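3-oxo-tetronate kinase (Haemophilus influenzae, PDB 1YZY) catalyses the ATP-dependent phosphorylation of 3-oxo-tetronate to 3-oxo-tetronate 4-phosphate, as a member of the four-carbon acid sugar kinase family. Local coordinates at residues Leu2-Ile15 against Leu69-Cys82. Numbering follows the deposited sequence.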
ATOM      1  N   LEU A   2      -2.166 -15.313  -7.290  1.00 17.12           N
ATOM      2  CA  LEU A   2      -2.653 -14.756  -5.987  1.00 18.63           C
ATOM      3  C   LEU A   2      -3.332 -13.404  -6.154  1.00 20.35           C
ATOM      4  O   LEU A   2      -2.707 -12.441  -6.591  1.00 19.45           O
ATOM      5  CB  LEU A   2      -1.503 -14.608  -4.980  1.00 18.43           C
ATOM      6  CG  LEU A   2      -1.844 -14.010  -3.597  1.00 29.26           C
ATOM      7  CD1 LEU A   2      -2.678 -14.978  -2.759  1.00 23.57           C
ATOM      8  CD2 LEU A   2      -0.570 -13.670  -2.846  1.00 29.92           C
ATOM      9  N   GLY A   3      -4.607 -13.337  -5.781  1.00 20.93           N
ATOM     10  CA  GLY A   3      -5.345 -12.095  -5.884  1.00 14.55           C
ATOM     11  C   GLY A   3      -5.638 -11.502  -4.523  1.00 20.13           C
ATOM     12  O   GLY A   3      -6.321 -12.112  -3.716  1.00 17.44           O
ATOM     13  N   VAL A   4      -5.116 -10.314  -4.258  1.00 15.24           N
ATOM     14  CA  VAL A   4      -5.347  -9.659  -2.983  1.00 14.81           C
ATOM     15  C   VAL A   4      -6.391  -8.569  -3.154  1.00 19.70           C
ATOM     16  O   VAL A   4      -6.363  -7.823  -4.134  1.00 17.64           O
ATOM     17  CB  VAL A   4      -4.053  -9.025  -2.450  1.00 17.47           C
ATOM     18  CG1 VAL A   4      -4.301  -8.368  -1.093  1.00  9.67           C
ATOM     19  CG2 VAL A   4      -2.936 -10.083  -2.369  1.00 10.60           C
ATOM     20  N   ILE A   5      -7.337  -8.511  -2.224  1.00 18.67           N
ATOM     21  CA  ILE A   5      -8.384  -7.501  -2.239  1.00 17.90           C
ATOM     22  C   ILE A   5      -8.222  -6.702  -0.963  1.00 13.74           C
ATOM     23  O   ILE A   5      -8.620  -7.153   0.108  1.00 18.58           O
ATOM     24  CB  ILE A   5      -9.778  -8.132  -2.271  1.00 23.33           C
ATOM     25  CG1 ILE A   5      -9.942  -8.956  -3.547  1.00 25.18           C
ATOM     26  CG2 ILE A   5     -10.850  -7.043  -2.209  1.00 20.40           C
ATOM     27  CD1 ILE A   5     -11.226  -9.734  -3.613  1.00 21.80           C
ATOM     28  N   ALA A   6      -7.614  -5.527  -1.076  1.00 15.67           N
ATOM     29  CA  ALA A   6      -7.369  -4.675   0.079  1.00 15.19           C
ATOM     30  C   ALA A   6      -8.444  -3.614   0.320  1.00 17.47           C
ATOM     31  O   ALA A   6      -8.923  -2.983  -0.623  1.00 15.40           O
ATOM     32  CB  ALA A   6      -6.015  -4.038  -0.053  1.00 10.98           C
ATOM     33  N   ASP A   7      -8.776  -3.398   1.593  1.00 18.88           N
ATOM     34  CA  ASP A   7      -9.804  -2.444   2.002  1.00 21.13           C
ATOM     35  C   ASP A   7      -9.367  -0.984   2.185  1.00 20.09           C
ATOM     36  O   ASP A   7     -10.104  -0.163   2.746  1.00 16.62           O
ATOM     37  CB  ASP A   7     -10.543  -2.960   3.256  1.00 20.47           C
ATOM     38  CG  ASP A   7      -9.759  -2.757   4.552  1.00 17.64           C
ATOM     39  OD1 ASP A   7      -8.506  -2.758   4.547  1.00 23.65           O
ATOM     40  OD2 ASP A   7     -10.420  -2.589   5.596  1.00 21.03           O
ATOM     41  N   ASP A   8      -8.126  -0.688   1.817  1.00 23.76           N
ATOM     42  CA  ASP A   8      -7.618   0.683   1.881  1.00 25.75           C
ATOM     43  C   ASP A   8      -6.315   0.801   1.090  1.00 24.59           C
ATOM     44  O   ASP A   8      -5.686  -0.211   0.763  1.00 20.88           O
ATOM     45  CB  ASP A   8      -7.484   1.193   3.330  1.00 24.34           C
ATOM     46  CG  ASP A   8      -6.172   0.806   3.984  1.00 19.98           C
ATOM     47  OD1 ASP A   8      -5.639  -0.277   3.662  1.00 20.36           O
ATOM     48  OD2 ASP A   8      -5.689   1.589   4.832  1.00 21.21           O
ATOM     49  N   PHE A   9      -5.916   2.035   0.795  1.00 21.96           N
ATOM     50  CA  PHE A   9      -4.711   2.280   0.018  1.00 21.26           C
ATOM     51  C   PHE A   9      -3.400   1.949   0.729  1.00 17.60           C
ATOM     52  O   PHE A   9      -2.553   1.260   0.173  1.00 16.32           O
ATOM     53  CB  PHE A   9      -4.686   3.728  -0.490  1.00 24.10           C
ATOM     54  CG  PHE A   9      -3.579   3.998  -1.452  1.00 30.45           C
ATOM     55  CD1 PHE A   9      -3.605   3.441  -2.728  1.00 29.47           C
ATOM     56  CD2 PHE A   9      -2.475   4.750  -1.067  1.00 30.94           C
ATOM     57  CE1 PHE A   9      -2.547   3.620  -3.601  1.00 31.65           C
ATOM     58  CE2 PHE A   9      -1.412   4.933  -1.935  1.00 33.90           C
ATOM     59  CZ  PHE A   9      -1.447   4.366  -3.205  1.00 29.21           C
ATOM     60  N   THR A  10      -3.217   2.492   1.930  1.00 19.36           N
ATOM     61  CA  THR A  10      -2.009   2.253   2.714  1.00 21.96           C
ATOM     62  C   THR A  10      -1.765   0.742   2.910  1.00 21.15           C
ATOM     63  O   THR A  10      -0.625   0.257   2.818  1.00 17.65           O
ATOM     64  CB  THR A  10      -2.113   2.929   4.091  1.00 26.91           C
ATOM     65  OG1 THR A  10      -2.667   4.242   3.946  1.00 29.59           O
ATOM     66  CG2 THR A  10      -0.741   3.055   4.720  1.00 25.64           C
ATOM     67  N   GLY A  11      -2.837   0.018   3.226  1.00 17.10           N
ATOM     68  CA  GLY A  11      -2.743  -1.414   3.415  1.00 14.22           C
ATOM     69  C   GLY A  11      -2.404  -2.126   2.121  1.00 16.02           C
ATOM     70  O   GLY A  11      -1.643  -3.096   2.133  1.00 16.80           O
ATOM     71  N   ALA A  12      -2.999  -1.689   1.011  1.00 13.81           N
ATOM     72  CA  ALA A  12      -2.718  -2.309  -0.283  1.00 15.68           C
ATOM     73  C   ALA A  12      -1.244  -2.128  -0.646  1.00 14.69           C
ATOM     74  O   ALA A  12      -0.604  -3.063  -1.120  1.00 20.35           O
ATOM     75  CB  ALA A  12      -3.613  -1.733  -1.371  1.00  8.35           C
ATOM     76  N   SER A  13      -0.718  -0.930  -0.423  1.00 14.76           N
ATOM     77  CA  SER A  13       0.678  -0.638  -0.711  1.00 18.79           C
ATOM     78  C   SER A  13       1.565  -1.472   0.204  1.00 16.87           C
ATOM     79  O   SER A  13       2.584  -2.022  -0.218  1.00 18.91           O
ATOM     80  CB  SER A  13       0.974   0.839  -0.456  1.00 14.44           C
ATOM     81  OG  SER A  13       0.379   1.676  -1.426  1.00 31.18           O
ATOM     82  N   ASP A  14       1.179  -1.532   1.473  1.00 16.92           N
ATOM     83  CA  ASP A  14       1.922  -2.275   2.484  1.00 18.94           C
ATOM     84  C   ASP A  14       2.094  -3.756   2.158  1.00 16.67           C
ATOM     85  O   ASP A  14       3.224  -4.252   2.095  1.00 19.16           O
ATOM     86  CB  ASP A  14       1.255  -2.135   3.836  1.00 25.82           C
ATOM     87  CG  ASP A  14       2.136  -2.582   4.979  1.00 35.95           C
ATOM     88  OD1 ASP A  14       3.108  -1.870   5.296  1.00 39.59           O
ATOM     89  OD2 ASP A  14       1.849  -3.641   5.573  1.00 41.08           O
ATOM     90  N   ILE A  15       0.982  -4.457   1.943  1.00 13.35           N
ATOM     91  CA  ILE A  15       1.047  -5.878   1.640  1.00  9.31           C
ATOM     92  C   ILE A  15       1.749  -6.128   0.321  1.00 13.59           C
ATOM     93  O   ILE A  15       2.478  -7.113   0.189  1.00 17.95           O
ATOM     94  CB  ILE A  15      -0.351  -6.569   1.674  1.00 14.53           C
ATOM     95  CG1 ILE A  15      -0.191  -8.094   1.716  1.00  9.85           C
ATOM     96  CG2 ILE A  15      -1.198  -6.179   0.453  1.00 11.74           C
ATOM     97  CD1 ILE A  15      -1.501  -8.849   1.901  1.00 13.98           C
ATOM     98  N   LEU A  69      -9.900 -10.141 -10.715  1.00 21.09           N
ATOM     99  CA  LEU A  69      -8.744 -10.957 -10.350  1.00 20.51           C
ATOM    100  C   LEU A  69      -8.910 -12.377 -10.906  1.00 14.50           C
ATOM    101  O   LEU A  69      -7.958 -12.968 -11.418  1.00 19.50           O
ATOM    102  CB  LEU A  69      -8.567 -10.984  -8.823  1.00 17.80           C
ATOM    103  CG  LEU A  69      -8.098  -9.670  -8.181  1.00 20.06           C
ATOM    104  CD1 LEU A  69      -8.473  -9.650  -6.715  1.00 12.37           C
ATOM    105  CD2 LEU A  69      -6.596  -9.446  -8.361  1.00 12.26           C
ATOM    106  N   LYS A  70     -10.128 -12.904 -10.824  1.00 20.58           N
ATOM    107  CA  LYS A  70     -10.448 -14.233 -11.334  1.00 21.48           C
ATOM    108  C   LYS A  70     -10.272 -14.280 -12.853  1.00 25.55           C
ATOM    109  O   LYS A  70      -9.655 -15.206 -13.387  1.00 24.41           O
ATOM    110  CB  LYS A  70     -11.897 -14.600 -10.982  1.00 20.67           C
ATOM    111  CG  LYS A  70     -12.307 -15.998 -11.426  1.00 24.20           C
ATOM    112  CD  LYS A  70     -13.815 -16.172 -11.415  1.00 27.83           C
ATOM    113  CE  LYS A  70     -14.217 -17.633 -11.588  1.00 37.14           C
ATOM    114  NZ  LYS A  70     -13.626 -18.254 -12.798  1.00 42.95           N
ATOM    115  N   GLU A  71     -10.872 -13.312 -13.546  1.00 26.76           N
ATOM    116  CA  GLU A  71     -10.780 -13.239 -15.001  1.00 31.77           C
ATOM    117  C   GLU A  71      -9.338 -13.078 -15.454  1.00 32.56           C
ATOM    118  O   GLU A  71      -8.981 -13.485 -16.564  1.00 30.50           O
ATOM    119  CB  GLU A  71     -11.614 -12.076 -15.550  1.00 35.15           C
ATOM    120  CG  GLU A  71     -13.128 -12.292 -15.496  1.00 43.97           C
ATOM    121  CD  GLU A  71     -13.931 -11.100 -16.014  1.00 49.66           C
ATOM    122  OE1 GLU A  71     -14.991 -11.325 -16.636  1.00 55.80           O
ATOM    123  OE2 GLU A  71     -13.515  -9.941 -15.788  1.00 52.09           O
ATOM    124  N   ASN A  72      -8.509 -12.502 -14.593  1.00 26.98           N
ATOM    125  CA  ASN A  72      -7.114 -12.289 -14.933  1.00 24.58           C
ATOM    126  C   ASN A  72      -6.094 -13.298 -14.401  1.00 25.91           C
ATOM    127  O   ASN A  72      -4.925 -12.964 -14.193  1.00 25.34           O
ATOM    128  CB  ASN A  72      -6.712 -10.841 -14.643  1.00 24.53           C
ATOM    129  CG  ASN A  72      -7.162  -9.893 -15.754  1.00 28.82           C
ATOM    130  OD1 ASN A  72      -6.472  -9.735 -16.763  1.00 26.75           O
ATOM    131  ND2 ASN A  72      -8.348  -9.311 -15.602  1.00 19.68           N
ATOM    132  N   GLY A  73      -6.539 -14.540 -14.215  1.00 24.99           N
ATOM    133  CA  GLY A  73      -5.653 -15.606 -13.771  1.00 24.75           C
ATOM    134  C   GLY A  73      -5.513 -15.879 -12.303  1.00 27.53           C
ATOM    135  O   GLY A  73      -4.941 -16.925 -11.998  1.00 34.66           O
ATOM    136  N   CYS A  74      -5.992 -15.075 -11.353  1.00 26.55           N
ATOM    137  CA  CYS A  74      -5.845 -15.484  -9.963  1.00 27.17           C
ATOM    138  C   CYS A  74      -6.615 -16.726  -9.507  1.00 29.57           C
ATOM    139  O   CYS A  74      -7.801 -16.874  -9.823  1.00 34.35           O
ATOM    140  CB  CYS A  74      -6.237 -14.275  -9.119  1.00 25.24           C
ATOM    141  SG  CYS A  74      -5.187 -12.811  -9.356  1.00 23.87           S
ATOM    142  N   THR A  75      -5.942 -17.620  -8.781  1.00 28.20           N
ATOM    143  CA  THR A  75      -6.587 -18.840  -8.294  1.00 28.48           C
ATOM    144  C   THR A  75      -6.716 -18.900  -6.774  1.00 27.72           C
ATOM    145  O   THR A  75      -7.452 -19.736  -6.240  1.00 24.95           O
ATOM    146  CB  THR A  75      -5.910 -20.144  -8.830  1.00 30.95           C
ATOM    147  OG1 THR A  75      -4.545 -20.229  -8.392  1.00 31.24           O
ATOM    148  CG2 THR A  75      -5.955 -20.178 -10.345  1.00 31.06           C
ATOM    149  N   GLN A  76      -6.012 -18.011  -6.078  1.00 23.25           N
ATOM    150  CA  GLN A  76      -6.081 -17.967  -4.624  1.00 21.27           C
ATOM    151  C   GLN A  76      -6.364 -16.533  -4.218  1.00 15.11           C
ATOM    152  O   GLN A  76      -5.735 -15.615  -4.729  1.00 12.50           O
ATOM    153  CB  GLN A  76      -4.776 -18.463  -3.995  1.00 18.07           C
ATOM    154  CG  GLN A  76      -4.818 -18.452  -2.470  1.00 24.19           C
ATOM    155  CD  GLN A  76      -3.657 -19.182  -1.827  1.00 27.13           C
ATOM    156  OE1 GLN A  76      -2.533 -19.175  -2.334  1.00 31.61           O
ATOM    157  NE2 GLN A  76      -3.920 -19.801  -0.685  1.00 26.14           N
ATOM    158  N   PHE A  77      -7.277 -16.338  -3.272  1.00 16.95           N
ATOM    159  CA  PHE A  77      -7.645 -14.993  -2.862  1.00 15.02           C
ATOM    160  C   PHE A  77      -7.318 -14.631  -1.434  1.00 20.15           C
ATOM    161  O   PHE A  77      -7.371 -15.474  -0.539  1.00 22.55           O
ATOM    162  CB  PHE A  77      -9.115 -14.758  -3.184  1.00 14.99           C
ATOM    163  CG  PHE A  77      -9.453 -15.086  -4.605  1.00 15.92           C
ATOM    164  CD1 PHE A  77      -9.343 -14.117  -5.601  1.00 22.85           C
ATOM    165  CD2 PHE A  77      -9.759 -16.396  -4.969  1.00 24.33           C
ATOM    166  CE1 PHE A  77      -9.520 -14.450  -6.938  1.00 21.23           C
ATOM    167  CE2 PHE A  77      -9.936 -16.742  -6.303  1.00 26.47           C
ATOM    168  CZ  PHE A  77      -9.814 -15.765  -7.291  1.00 30.55           C
ATOM    169  N   TYR A  78      -7.011 -13.355  -1.229  1.00 19.08           N
ATOM    170  CA  TYR A  78      -6.629 -12.842   0.070  1.00 17.58           C
ATOM    171  C   TYR A  78      -7.342 -11.528   0.359  1.00 20.74           C
ATOM    172  O   TYR A  78      -7.101 -10.531  -0.318  1.00 20.02           O
ATOM    173  CB  TYR A  78      -5.118 -12.611   0.067  1.00 10.81           C
ATOM    174  CG  TYR A  78      -4.494 -12.348   1.418  1.00 17.16           C
ATOM    175  CD1 TYR A  78      -3.661 -13.300   2.012  1.00 20.30           C
ATOM    176  CD2 TYR A  78      -4.714 -11.155   2.100  1.00 11.06           C
ATOM    177  CE1 TYR A  78      -3.070 -13.078   3.253  1.00 12.92           C
ATOM    178  CE2 TYR A  78      -4.122 -10.919   3.351  1.00 11.62           C
ATOM    179  CZ  TYR A  78      -3.303 -11.888   3.917  1.00 18.22           C
ATOM    180  OH  TYR A  78      -2.712 -11.682   5.143  1.00 20.84           O
ATOM    181  N   PHE A  79      -8.220 -11.535   1.357  1.00 17.59           N
ATOM    182  CA  PHE A  79      -8.944 -10.340   1.775  1.00 17.40           C
ATOM    183  C   PHE A  79      -8.088  -9.666   2.840  1.00 15.69           C
ATOM    184  O   PHE A  79      -8.008 -10.135   3.968  1.00 20.99           O
ATOM    185  CB  PHE A  79     -10.322 -10.726   2.340  1.00 10.69           C
ATOM    186  CG  PHE A  79     -11.100  -9.570   2.915  1.00 14.58           C
ATOM    187  CD1 PHE A  79     -10.867  -8.262   2.490  1.00 13.55           C
ATOM    188  CD2 PHE A  79     -12.046  -9.790   3.909  1.00 13.42           C
ATOM    189  CE1 PHE A  79     -11.556  -7.197   3.051  1.00 12.35           C
ATOM    190  CE2 PHE A  79     -12.741  -8.734   4.477  1.00 15.10           C
ATOM    191  CZ  PHE A  79     -12.496  -7.431   4.049  1.00  9.49           C
ATOM    192  N   LYS A  80      -7.459  -8.559   2.474  1.00 16.14           N
ATOM    193  CA  LYS A  80      -6.582  -7.811   3.361  1.00 10.38           C
ATOM    194  C   LYS A  80      -7.223  -6.623   4.063  1.00 13.81           C
ATOM    195  O   LYS A  80      -7.717  -5.700   3.419  1.00 21.34           O
ATOM    196  CB  LYS A  80      -5.348  -7.358   2.569  1.00 10.87           C
ATOM    197  CG  LYS A  80      -4.606  -6.149   3.119  1.00 20.69           C
ATOM    198  CD  LYS A  80      -3.560  -6.536   4.114  1.00 10.38           C
ATOM    199  CE  LYS A  80      -2.785  -5.331   4.587  1.00 19.54           C
ATOM    200  NZ  LYS A  80      -3.581  -4.410   5.440  1.00 16.08           N
ATOM    201  N   TYR A  81      -7.157  -6.627   5.390  1.00 14.39           N
ATOM    202  CA  TYR A  81      -7.697  -5.553   6.211  1.00 15.66           C
ATOM    203  C   TYR A  81      -6.631  -5.029   7.181  1.00 15.19           C
ATOM    204  O   TYR A  81      -5.472  -5.427   7.107  1.00 17.58           O
ATOM    205  CB  TYR A  81      -8.973  -5.999   6.936  1.00 14.11           C
ATOM    206  CG  TYR A  81      -8.916  -7.390   7.523  1.00 17.85           C
ATOM    207  CD1 TYR A  81      -8.127  -7.668   8.639  1.00 15.03           C
ATOM    208  CD2 TYR A  81      -9.658  -8.427   6.970  1.00 17.62           C
ATOM    209  CE1 TYR A  81      -8.082  -8.944   9.190  1.00 18.28           C
ATOM    210  CE2 TYR A  81      -9.622  -9.707   7.511  1.00 14.63           C
ATOM    211  CZ  TYR A  81      -8.831  -9.958   8.626  1.00 18.67           C
ATOM    212  OH  TYR A  81      -8.809 -11.217   9.189  1.00 20.19           O
ATOM    213  N   CYS A  82      -7.003  -4.116   8.070  1.00 12.93           N
ATOM    214  CA  CYS A  82      -6.025  -3.545   8.989  1.00 16.08           C
ATOM    215  C   CYS A  82      -5.586  -4.515  10.089  1.00 14.92           C
ATOM    216  O   CYS A  82      -6.350  -5.408  10.487  1.00 13.89           O
ATOM    217  CB  CYS A  82      -6.567  -2.250   9.599  1.00  6.22           C
ATOM    218  SG  CYS A  82      -5.329  -1.168  10.373  1.00 19.49           S
TER
HETATM  219  O   HOH W   1     -10.038  -3.071   8.692  1.00 21.75           O
HETATM  220  O   HOH W   2      -5.759  -2.931   4.246  1.00 27.55           O
HETATM  221  O   HOH W   3      -1.035  -2.500   6.713  1.00 41.56           O
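Gly3 and Ile5 exchange backbone hydrogen bonds with Gln76, Tyr78 and Lys80, which joins strands 3-6 and 77-80 in parallel. A fifth bond, from Asp7 N to Lys80 O (3.1 Å), carries the pairing just past the strand. On one face, bare Gly3 forms a hollow. Cys74 SG sits 3.5 Å from Gly3 CA, and Leu69 CD2 fills the same hollow from the end of helix 55-71. The other branch of Leu69, CD1, meets Ile5 CG1 at 3.6 Å. The Phe79 ring turns its edge to Ile5 O; helix 93-104 packs against this side chain.

On the other face, helix 9-20 lies over Val4, Tyr78 and Lys80. Ile15 CG1 is anti to the backbone N (chi1 -165°), which carries CD1 down to the Tyr78 ring. There it makes an off-centre CH-pi contact, 4.1 Å from the ring centroid. The Tyr78 hydroxyl bonds to Gly220 O. Lys80 runs past Ile15 in the opposite direction, and its CE comes 3.5 Å from Gly11 O. Bends at chi2 (88°) and chi4 (70°) curl the chain, and NZ bonds to Tyr81 O at 2.7 Å. NZ also donates to a water that lies 2.8 Å from Asp7 OD1 and 2.7 Å from Asp8 OD1. Both aspartates form salt bridges with Arg51, and Asp8 OD1 caps helix 9-20 through Gly11 N. Parallel strands with helices packed on both faces make this a three-layer alpha/beta/alpha arrangement, within the sugar-binding N-terminal domain; the polar cluster gathers at the C-terminal ends of its strands.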